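Local coordinates for methylmalonyl-CoA carboxyltransferase 5S subunit (Propionibacterium freudenreichii subsp. shermanii, PDB 1RQB), which catalyses the cobalt-dependent transfer of a carboxyl group from the biotin of the 1.3S subunit to pyruvate, forming oxaloacetate in the transcarboxylase complex, at residues 40-48 / 70-81; 251-259 / 286-297. All coordinates share one frame; numbering follows the deposited sequence.

Interaction 1: residues 40-48 / 70-81; sequences MATRMAMED and ATYDSCIRFLNE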
loop_
_atom_site.group_PDB
_atom_site.type_symbol
_atom_site.label_atom_id
_atom_site.label_comp_id
_atom_site.label_asym_id
_atom_site.label_seq_id
_atom_site.Cartn_x
_atom_site.Cartn_y
_atom_site.Cartn_z
HETATM N N MSE A 40 0.975 15.203 -4.323
HETATM C CA MSE A 40 0.392 16.111 -5.323
HETATM C C MSE A 40 1.165 17.425 -5.458
HETATM O O MSE A 40 0.586 18.505 -5.562
HETATM C CB MSE A 40 -1.095 16.332 -5.022
HETATM C CG MSE A 40 -1.437 16.723 -3.617
HETATM SE SE MSE A 40 -3.150 15.904 -3.086
HETATM C CE MSE A 40 -2.522 14.175 -2.564
ATOM N N ALA A 41 2.484 17.289 -5.456
ATOM C CA ALA A 41 3.437 18.388 -5.673
ATOM C C ALA A 41 3.201 19.585 -4.748
ATOM O O ALA A 41 3.383 20.728 -5.166
ATOM C CB ALA A 41 3.366 18.825 -7.152
ATOM N N THR A 42 2.788 19.337 -3.506
ATOM C CA THR A 42 2.608 20.400 -2.506
ATOM C C THR A 42 1.590 21.449 -2.958
ATOM O O THR A 42 1.609 22.575 -2.462
ATOM C CB THR A 42 3.948 21.161 -2.249
ATOM O OG1 THR A 42 5.069 20.296 -2.485
ATOM C CG2 THR A 42 4.006 21.658 -0.821
ATOM N N ARG A 43 0.658 21.087 -3.836
ATOM C CA ARG A 43 -0.294 22.074 -4.363
ATOM C C ARG A 43 -1.565 22.221 -3.523
ATOM O O ARG A 43 -2.434 23.019 -3.870
ATOM C CB ARG A 43 -0.699 21.703 -5.788
ATOM C CG ARG A 43 0.411 21.779 -6.831
ATOM C CD ARG A 43 0.995 23.180 -6.894
ATOM N NE ARG A 43 1.645 23.451 -8.177
ATOM C CZ ARG A 43 2.812 22.967 -8.579
ATOM N NH1 ARG A 43 3.519 22.157 -7.802
ATOM N NH2 ARG A 43 3.272 23.306 -9.777
HETATM N N MSE A 44 -1.692 21.499 -2.416
HETATM C CA MSE A 44 -2.929 21.572 -1.626
HETATM C C MSE A 44 -3.249 23.004 -1.187
HETATM O O MSE A 44 -2.451 23.659 -0.520
HETATM C CB MSE A 44 -2.845 20.703 -0.378
HETATM C CG MSE A 44 -4.083 20.835 0.465
HETATM SE SE MSE A 44 -5.362 19.524 -0.073
HETATM C CE MSE A 44 -4.741 18.213 1.073
ATOM N N ALA A 45 -4.456 23.452 -1.515
ATOM C CA ALA A 45 -4.903 24.808 -1.162
ATOM C C ALA A 45 -5.446 24.816 0.268
ATOM O O ALA A 45 -6.106 23.873 0.704
ATOM C CB ALA A 45 -5.981 25.268 -2.131
HETATM N N MSE A 46 -5.192 25.911 0.976
HETATM C CA MSE A 46 -5.641 26.060 2.367
HETATM C C MSE A 46 -7.157 25.866 2.451
HETATM O O MSE A 46 -7.659 25.257 3.395
HETATM C CB MSE A 46 -5.253 27.445 2.902
HETATM C CG MSE A 46 -5.572 27.625 4.373
HETATM SE SE MSE A 46 -4.652 26.255 5.454
HETATM C CE MSE A 46 -4.419 27.299 7.079
ATOM N N GLU A 47 -7.883 26.360 1.447
ATOM C CA GLU A 47 -9.348 26.245 1.415
ATOM C C GLU A 47 -9.783 24.779 1.491
ATOM O O GLU A 47 -10.842 24.463 2.029
ATOM C CB GLU A 47 -9.901 26.878 0.122
ATOM C CG GLU A 47 -9.335 26.269 -1.161
ATOM C CD GLU A 47 -9.666 27.065 -2.425
ATOM O OE1 GLU A 47 -9.327 28.270 -2.481
ATOM O OE2 GLU A 47 -10.249 26.477 -3.368
ATOM N N ASP A 48 -8.958 23.879 0.969
ATOM C CA ASP A 48 -9.305 22.451 0.939
ATOM C C ASP A 48 -8.866 21.723 2.212
ATOM O O ASP A 48 -9.175 20.544 2.380
ATOM C CB ASP A 48 -8.660 21.778 -0.286
ATOM C CG ASP A 48 -9.349 22.156 -1.604
ATOM O OD1 ASP A 48 -10.583 22.336 -1.604
ATOM O OD2 ASP A 48 -8.668 22.251 -2.651
ATOM N N ALA A 70 8.558 21.923 1.635
ATOM C CA ALA A 70 8.378 22.693 0.395
ATOM C C ALA A 70 7.096 23.529 0.429
ATOM O O ALA A 70 6.786 24.211 -0.548
ATOM C CB ALA A 70 8.329 21.730 -0.800
ATOM N N THR A 71 6.354 23.526 1.532
ATOM C CA THR A 71 5.083 24.266 1.540
ATOM C C THR A 71 5.285 25.783 1.516
ATOM O O THR A 71 4.432 26.508 1.005
ATOM C CB THR A 71 4.192 23.913 2.746
ATOM O OG1 THR A 71 4.834 24.312 3.957
ATOM C CG2 THR A 71 3.896 22.419 2.772
ATOM N N TYR A 72 6.386 26.287 2.070
ATOM C CA TYR A 72 6.604 27.741 2.060
ATOM C C TYR A 72 6.726 28.192 0.602
ATOM O O TYR A 72 6.028 29.095 0.144
ATOM C CB TYR A 72 7.881 28.071 2.839
ATOM C CG TYR A 72 8.008 29.507 3.312
ATOM C CD1 TYR A 72 7.891 29.821 4.669
ATOM C CD2 TYR A 72 8.308 30.539 2.417
ATOM C CE1 TYR A 72 8.086 31.125 5.130
ATOM C CE2 TYR A 72 8.508 31.856 2.869
ATOM C CZ TYR A 72 8.398 32.132 4.227
ATOM O OH TYR A 72 8.617 33.404 4.694
ATOM N N ASP A 73 7.604 27.527 -0.131
ATOM C CA ASP A 73 7.815 27.825 -1.555
ATOM C C ASP A 73 6.501 27.697 -2.330
ATOM O O ASP A 73 6.158 28.569 -3.127
ATOM C CB ASP A 73 8.836 26.854 -2.153
ATOM C CG ASP A 73 8.947 26.993 -3.668
ATOM O OD1 ASP A 73 9.643 27.917 -4.130
ATOM O OD2 ASP A 73 8.319 26.195 -4.399
ATOM N N SER A 74 5.757 26.615 -2.115
ATOM C CA SER A 74 4.513 26.405 -2.870
ATOM C C SER A 74 3.501 27.523 -2.617
ATOM O O SER A 74 2.810 27.974 -3.528
ATOM C CB SER A 74 3.873 25.073 -2.501
ATOM O OG SER A 74 2.706 24.871 -3.287
ATOM N N CYS A 75 3.395 27.949 -1.367
ATOM C CA CYS A 75 2.437 29.007 -1.018
ATOM C C CYS A 75 2.697 30.275 -1.832
ATOM O O CYS A 75 1.784 30.822 -2.449
ATOM C CB CYS A 75 2.544 29.355 0.472
ATOM S SG CYS A 75 1.640 28.241 1.570
ATOM N N ILE A 76 3.937 30.744 -1.860
ATOM C CA ILE A 76 4.209 32.017 -2.543
ATOM C C ILE A 76 4.458 31.845 -4.042
ATOM O O ILE A 76 4.275 32.792 -4.805
ATOM C CB ILE A 76 5.437 32.725 -1.948
ATOM C CG1 ILE A 76 6.684 31.896 -2.225
ATOM C CG2 ILE A 76 5.252 32.940 -0.445
ATOM C CD1 ILE A 76 7.946 32.535 -1.710
ATOM N N ARG A 77 4.844 30.657 -4.488
ATOM C CA ARG A 77 5.171 30.515 -5.913
ATOM C C ARG A 77 3.955 30.084 -6.736
ATOM O O ARG A 77 3.795 30.528 -7.871
ATOM C CB ARG A 77 6.313 29.500 -6.083
ATOM C CG ARG A 77 6.887 29.405 -7.494
ATOM C CD ARG A 77 7.916 28.273 -7.618
ATOM N NE ARG A 77 9.059 28.388 -6.711
ATOM C CZ ARG A 77 10.168 29.077 -6.969
ATOM N NH1 ARG A 77 10.295 29.728 -8.118
ATOM N NH2 ARG A 77 11.159 29.106 -6.084
ATOM N N PHE A 78 3.073 29.259 -6.175
ATOM C CA PHE A 78 1.945 28.746 -6.968
ATOM C C PHE A 78 0.571 29.110 -6.403
ATOM O O PHE A 78 -0.398 29.186 -7.157
ATOM C CB PHE A 78 1.990 27.212 -7.029
ATOM C CG PHE A 78 3.288 26.652 -7.521
ATOM C CD1 PHE A 78 3.981 25.718 -6.760
ATOM C CD2 PHE A 78 3.802 27.027 -8.757
ATOM C CE1 PHE A 78 5.170 25.161 -7.219
ATOM C CE2 PHE A 78 4.987 26.480 -9.230
ATOM C CZ PHE A 78 5.676 25.543 -8.458
ATOM N N LEU A 79 0.452 29.329 -5.098
ATOM C CA LEU A 79 -0.887 29.540 -4.531
ATOM C C LEU A 79 -1.153 30.989 -4.121
ATOM O O LEU A 79 -2.217 31.280 -3.575
ATOM C CB LEU A 79 -1.071 28.617 -3.316
ATOM C CG LEU A 79 -0.739 27.131 -3.514
ATOM C CD1 LEU A 79 -0.948 26.390 -2.204
ATOM C CD2 LEU A 79 -1.613 26.528 -4.607
ATOM N N ASN A 80 -0.211 31.892 -4.374
ATOM C CA ASN A 80 -0.369 33.302 -3.988
ATOM C C ASN A 80 -0.883 33.378 -2.550
ATOM O O ASN A 80 -1.800 34.136 -2.235
ATOM C CB ASN A 80 -1.351 34.029 -4.920
ATOM C CG ASN A 80 -1.331 35.540 -4.716
ATOM O OD1 ASN A 80 -0.274 36.166 -4.784
ATOM N ND2 ASN A 80 -2.497 36.130 -4.456
ATOM N N GLU A 81 -0.269 32.594 -1.675
ATOM C CA GLU A 81 -0.680 32.535 -0.265
ATOM C C GLU A 81 0.506 32.886 0.635
ATOM O O GLU A 81 1.640 32.492 0.367
ATOM C CB GLU A 81 -1.159 31.114 0.050
ATOM C CG GLU A 81 -1.635 30.920 1.474
ATOM C CD GLU A 81 -2.127 29.508 1.725
ATOM O OE1 GLU A 81 -2.307 28.754 0.740
ATOM O OE2 GLU A 81 -2.344 29.155 2.904
HETATM O O HOH W 1 -4.309 28.289 -0.872
#
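The guanidinium of Arg43 lies flat on one face of the Phe78 ring, planes 5° apart and centres 3.6 Å apart, a stack that is also a cation-pi contact because CZ stands over the ring. The other face of Phe78 carries the CG methylene of Arg77, and Ser74 OG sits at the ring edge. The contact belongs to the TIM barrel of the carboxyltransferase domain. It joins the loop after helix 31-39, which opens with a type I' turn from Met40 to Arg43, to helix 71-77 and the residues that follow it, up to Glu81. Arg43's own edge is used as well: NH1 gives an in-plane hydrogen bond to a lone pair of Ala41 O at 3.0 Å, which fixes the rotation of the group while the ring holds its face. The chain reaches this position by folding at chi2 (-59°). An alanine in place of Arg43 is likely to leave one Phe78 face without its cationic cover and Ala41 O without this donor.

Ala70, a substrate-binding residue, turns its CB toward Thr42, and its backbone N donates a hydrogen bond to OE1 of Gln37, another substrate-binding residue. Beside it, Thr42 CG2 rests on Thr71 CG2 at 3.7 Å. Ser74 OG, anti to its own N (chi1 -178°), donates to Thr42 O at 2.7 Å, approaching from above the carbonyl plane rather than along a lone pair.

Leu79 sets CD1 3.5 Å from Met44 O and CD2 against Arg43 O, apolar cover for two carbonyls. The Glu81 carboxylate, salt-bridged to Arg86 outside the contact, also serves the loop: one water accepts from Met46 N at 3.1 Å and donates to Glu81 OE1 at 2.6 Å.

Interaction 2: residues 251-259 / 286-297; sequences TAISSMSLG and LHKIRDHFKAIR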
loop_
_atom_site.group_PDB
_atom_site.type_symbol
_atom_site.label_atom_id
_atom_site.label_comp_id
_atom_site.label_asym_id
_atom_site.label_seq_id
_atom_site.Cartn_x
_atom_site.Cartn_y
_atom_site.Cartn_z
ATOM N N THR A 251 2.345 9.011 10.055
ATOM C CA THR A 251 1.451 8.371 9.081
ATOM C C THR A 251 0.580 9.439 8.416
ATOM O O THR A 251 0.544 10.593 8.842
ATOM C CB THR A 251 0.517 7.330 9.769
ATOM O OG1 THR A 251 -0.325 8.008 10.714
ATOM C CG2 THR A 251 1.336 6.266 10.515
ATOM N N ALA A 252 -0.129 9.035 7.370
ATOM C CA ALA A 252 -1.019 9.956 6.646
ATOM C C ALA A 252 -2.416 9.336 6.579
ATOM O O ALA A 252 -2.546 8.135 6.346
ATOM C CB ALA A 252 -0.491 10.192 5.214
ATOM N N ILE A 253 -3.454 10.155 6.758
ATOM C CA ILE A 253 -4.834 9.645 6.692
ATOM C C ILE A 253 -4.971 8.796 5.426
ATOM O O ILE A 253 -4.443 9.143 4.370
ATOM C CB ILE A 253 -5.852 10.815 6.762
ATOM C CG1 ILE A 253 -7.213 10.303 7.280
ATOM C CG2 ILE A 253 -5.967 11.494 5.408
ATOM C CD1 ILE A 253 -7.178 9.829 8.735
ATOM N N SER A 254 -5.709 7.688 5.525
ATOM C CA SER A 254 -5.787 6.677 4.459
ATOM C C SER A 254 -6.172 7.202 3.072
ATOM O O SER A 254 -5.702 6.651 2.078
ATOM C CB SER A 254 -6.704 5.514 4.881
ATOM O OG SER A 254 -8.049 5.920 5.016
ATOM N N SER A 255 -6.999 8.236 2.953
ATOM C CA SER A 255 -7.379 8.721 1.616
ATOM C C SER A 255 -6.251 9.528 0.964
ATOM O O SER A 255 -6.343 9.916 -0.199
ATOM C CB SER A 255 -8.655 9.569 1.697
ATOM O OG SER A 255 -8.585 10.496 2.771
HETATM N N MSE A 256 -5.179 9.777 1.703
HETATM C CA MSE A 256 -4.022 10.538 1.201
HETATM C C MSE A 256 -2.747 9.778 1.572
HETATM O O MSE A 256 -1.806 10.385 2.081
HETATM C CB MSE A 256 -3.949 11.885 1.907
HETATM C CG MSE A 256 -5.167 12.741 1.765
HETATM SE SE MSE A 256 -5.023 13.644 0.086
HETATM C CE MSE A 256 -3.786 15.056 0.623
ATOM N N SER A 257 -2.705 8.473 1.294
ATOM C CA SER A 257 -1.560 7.644 1.697
ATOM C C SER A 257 -1.096 6.717 0.570
ATOM O O SER A 257 -1.708 6.647 -0.496
ATOM C CB SER A 257 -1.965 6.772 2.893
ATOM O OG SER A 257 -2.913 5.795 2.487
ATOM N N LEU A 258 0.007 6.014 0.857
ATOM C CA LEU A 258 0.660 5.015 -0.002
ATOM C C LEU A 258 1.419 5.648 -1.171
ATOM O O LEU A 258 1.428 6.865 -1.349
ATOM C CB LEU A 258 -0.349 3.972 -0.500
ATOM C CG LEU A 258 -1.013 3.207 0.657
ATOM C CD1 LEU A 258 -1.881 2.087 0.102
ATOM C CD2 LEU A 258 0.043 2.641 1.586
ATOM N N GLY A 259 2.076 4.803 -1.958
ATOM C CA GLY A 259 2.873 5.315 -3.059
ATOM C C GLY A 259 4.059 6.081 -2.490
ATOM O O GLY A 259 4.631 5.665 -1.483
ATOM N N LEU A 286 -11.055 10.064 12.865
ATOM C CA LEU A 286 -10.238 9.639 11.719
ATOM C C LEU A 286 -11.130 9.412 10.496
ATOM O O LEU A 286 -10.765 9.756 9.373
ATOM C CB LEU A 286 -9.473 8.347 12.049
ATOM C CG LEU A 286 -8.441 8.416 13.178
ATOM C CD1 LEU A 286 -7.698 7.084 13.288
ATOM C CD2 LEU A 286 -7.448 9.533 12.886
ATOM N N HIS A 287 -12.298 8.820 10.713
ATOM C CA HIS A 287 -13.226 8.545 9.607
ATOM C C HIS A 287 -13.666 9.859 8.953
ATOM O O HIS A 287 -13.778 9.950 7.731
ATOM C CB HIS A 287 -14.445 7.792 10.140
ATOM C CG HIS A 287 -15.445 7.444 9.085
ATOM N ND1 HIS A 287 -15.243 6.428 8.177
ATOM C CD2 HIS A 287 -16.641 7.994 8.774
ATOM C CE1 HIS A 287 -16.273 6.365 7.352
ATOM N NE2 HIS A 287 -17.136 7.305 7.693
ATOM N N LYS A 288 -13.908 10.882 9.767
ATOM C CA LYS A 288 -14.340 12.183 9.238
ATOM C C LYS A 288 -13.207 12.840 8.446
ATOM O O LYS A 288 -13.438 13.458 7.408
ATOM C CB LYS A 288 -14.768 13.130 10.370
ATOM C CG LYS A 288 -15.954 12.650 11.184
ATOM C CD LYS A 288 -16.313 13.693 12.239
ATOM C CE LYS A 288 -17.436 13.217 13.148
ATOM N NZ LYS A 288 -18.642 12.768 12.393
ATOM N N ILE A 289 -11.985 12.729 8.945
ATOM C CA ILE A 289 -10.836 13.321 8.246
ATOM C C ILE A 289 -10.636 12.595 6.915
ATOM O O ILE A 289 -10.412 13.210 5.873
ATOM C CB ILE A 289 -9.559 13.193 9.112
ATOM C CG1 ILE A 289 -9.766 13.950 10.427
ATOM C CG2 ILE A 289 -8.335 13.743 8.360
ATOM C CD1 ILE A 289 -8.791 13.540 11.534
ATOM N N ARG A 290 -10.732 11.271 6.962
ATOM C CA ARG A 290 -10.548 10.452 5.755
ATOM C C ARG A 290 -11.544 10.866 4.670
ATOM O O ARG A 290 -11.165 11.093 3.522
ATOM C CB ARG A 290 -10.776 8.973 6.062
ATOM C CG ARG A 290 -10.552 8.109 4.843
ATOM C CD ARG A 290 -10.864 6.660 5.123
ATOM N NE ARG A 290 -12.291 6.421 5.261
ATOM C CZ ARG A 290 -13.079 6.081 4.245
ATOM N NH1 ARG A 290 -12.561 5.946 3.025
ATOM N NH2 ARG A 290 -14.376 5.862 4.447
ATOM N N ASP A 291 -12.821 10.939 5.041
ATOM C CA ASP A 291 -13.892 11.285 4.096
ATOM C C ASP A 291 -13.693 12.702 3.558
ATOM O O ASP A 291 -13.966 12.987 2.392
ATOM C CB ASP A 291 -15.260 11.151 4.780
ATOM C CG ASP A 291 -15.702 9.694 4.907
ATOM O OD1 ASP A 291 -14.966 8.809 4.413
ATOM O OD2 ASP A 291 -16.779 9.433 5.487
ATOM N N HIS A 292 -13.200 13.585 4.407
ATOM C CA HIS A 292 -12.964 14.967 3.969
ATOM C C HIS A 292 -11.970 14.988 2.806
ATOM O O HIS A 292 -12.228 15.586 1.763
ATOM C CB HIS A 292 -12.375 15.792 5.108
ATOM C CG HIS A 292 -12.033 17.189 4.704
ATOM N ND1 HIS A 292 -12.961 18.207 4.703
ATOM C CD2 HIS A 292 -10.890 17.721 4.212
ATOM C CE1 HIS A 292 -12.406 19.307 4.225
ATOM N NE2 HIS A 292 -11.150 19.039 3.917
ATOM N N PHE A 293 -10.826 14.337 2.986
ATOM C CA PHE A 293 -9.804 14.381 1.930
ATOM C C PHE A 293 -10.155 13.475 0.749
ATOM O O PHE A 293 -9.700 13.716 -0.367
ATOM C CB PHE A 293 -8.424 14.068 2.502
ATOM C CG PHE A 293 -7.869 15.198 3.332
ATOM C CD1 PHE A 293 -7.926 15.157 4.716
ATOM C CD2 PHE A 293 -7.405 16.361 2.711
ATOM C CE1 PHE A 293 -7.536 16.266 5.489
ATOM C CE2 PHE A 293 -7.015 17.478 3.467
ATOM C CZ PHE A 293 -7.083 17.431 4.860
ATOM N N LYS A 294 -10.966 12.452 0.973
ATOM C CA LYS A 294 -11.341 11.564 -0.136
ATOM C C LYS A 294 -12.136 12.362 -1.174
ATOM O O LYS A 294 -12.009 12.144 -2.378
ATOM C CB LYS A 294 -12.192 10.395 0.370
ATOM C CG LYS A 294 -12.597 9.456 -0.760
ATOM C CD LYS A 294 -13.435 8.281 -0.284
ATOM C CE LYS A 294 -13.804 7.385 -1.468
ATOM N NZ LYS A 294 -12.618 6.990 -2.305
ATOM N N ALA A 295 -12.939 13.301 -0.696
ATOM C CA ALA A 295 -13.777 14.129 -1.577
ATOM C C ALA A 295 -12.946 15.204 -2.281
ATOM O O ALA A 295 -13.287 15.645 -3.377
ATOM C CB ALA A 295 -14.891 14.788 -0.747
ATOM N N ILE A 296 -11.837 15.606 -1.676
ATOM C CA ILE A 296 -11.008 16.685 -2.232
ATOM C C ILE A 296 -9.898 16.180 -3.159
ATOM O O ILE A 296 -9.552 16.847 -4.133
ATOM C CB ILE A 296 -10.378 17.495 -1.066
ATOM C CG1 ILE A 296 -11.418 18.475 -0.527
ATOM C CG2 ILE A 296 -9.075 18.181 -1.499
ATOM C CD1 ILE A 296 -10.994 19.166 0.728
ATOM N N ARG A 297 -9.358 14.999 -2.905
ATOM C CA ARG A 297 -8.196 14.534 -3.678
ATOM C C ARG A 297 -8.411 14.462 -5.192
ATOM O O ARG A 297 -7.499 14.790 -5.951
ATOM C CB ARG A 297 -7.701 13.198 -3.143
ATOM C CG ARG A 297 -6.412 12.745 -3.810
ATOM C CD ARG A 297 -5.873 11.504 -3.148
ATOM N NE ARG A 297 -4.642 11.071 -3.789
ATOM C CZ ARG A 297 -3.912 10.047 -3.366
ATOM N NH1 ARG A 297 -4.291 9.360 -2.288
ATOM N NH2 ARG A 297 -2.818 9.698 -4.028
HETATM O O HOH W 2 -4.531 6.816 -0.740
HETATM O O HOH W 3 -9.161 5.610 2.342
HETATM O O HOH W 4 -1.482 7.278 -3.189
#
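In this TIM barrel, the loop that leaves strand 248-251 packs along helix 283-296, and Ile253 and Met256 supply its apolar side. Ile253 points its CB at the helix. Its CG1, anti to the backbone N (chi1 -156°), lies 3.8 Å from Ile289 CG2, and Ile253 CD1 reaches Leu286 O at 3.6 Å. Met256, a selenomethionine, crosses Phe293 at about a right angle, Met256 CG 3.6 Å from Phe293 CB; its SE lies 5.4 Å from the ring centroid and 55° off the normal, an oblique Met-aromatic contact.

Between these two, the backbones come closest at Ser255 and Lys294. Ser255 OG donates to Arg290 O at 2.8 Å, in the carbonyl plane and on a lone pair; the same oxygen accepts the helical bond from Lys294 N. At the far end, Arg297 extends its chain to give NH1 to Ser255 O (3.0 Å, 157° at the hydrogen). The acceptor lies near the guanidinium plane, but the nitrogen stands above the carbonyl plane, not on a lone pair. Arg297 NH2 donates to a water at 2.9 Å, which donates to Ser257 O, while Glu304 pairs with NE.

Ser255 thus donates one hydrogen bond to Arg290 of the helix and accepts another from Arg297 just beyond it, which probably fixes the loop's position along the helix, while the Glu304 carboxylate probably helps balance Arg297's charge.

Overall arrangement
Both contacts are largely buried and hold a loop of the barrel to a helix, but their chemistry differs. Interaction 1 lies nearer the chain centre, includes a substrate-binding residue, Ala70, and relies on a cationic stack beside a single direct hydrogen bond. Interaction 2 combines an aliphatic patch with two direct hydrogen bonds and more bridging waters (three against one); its outer side meets the second subunit, where Lys294 bonds to Thr307 of that chain. The two join directly: Met44 CE packs on Met256 CE and Phe293, and Asp48 O probably accepts from His292 NE2. Helix 31-39 is touched by Thr42 and Met44 from interaction 1 and by Ile253, Met256 and Phe293 from interaction 2.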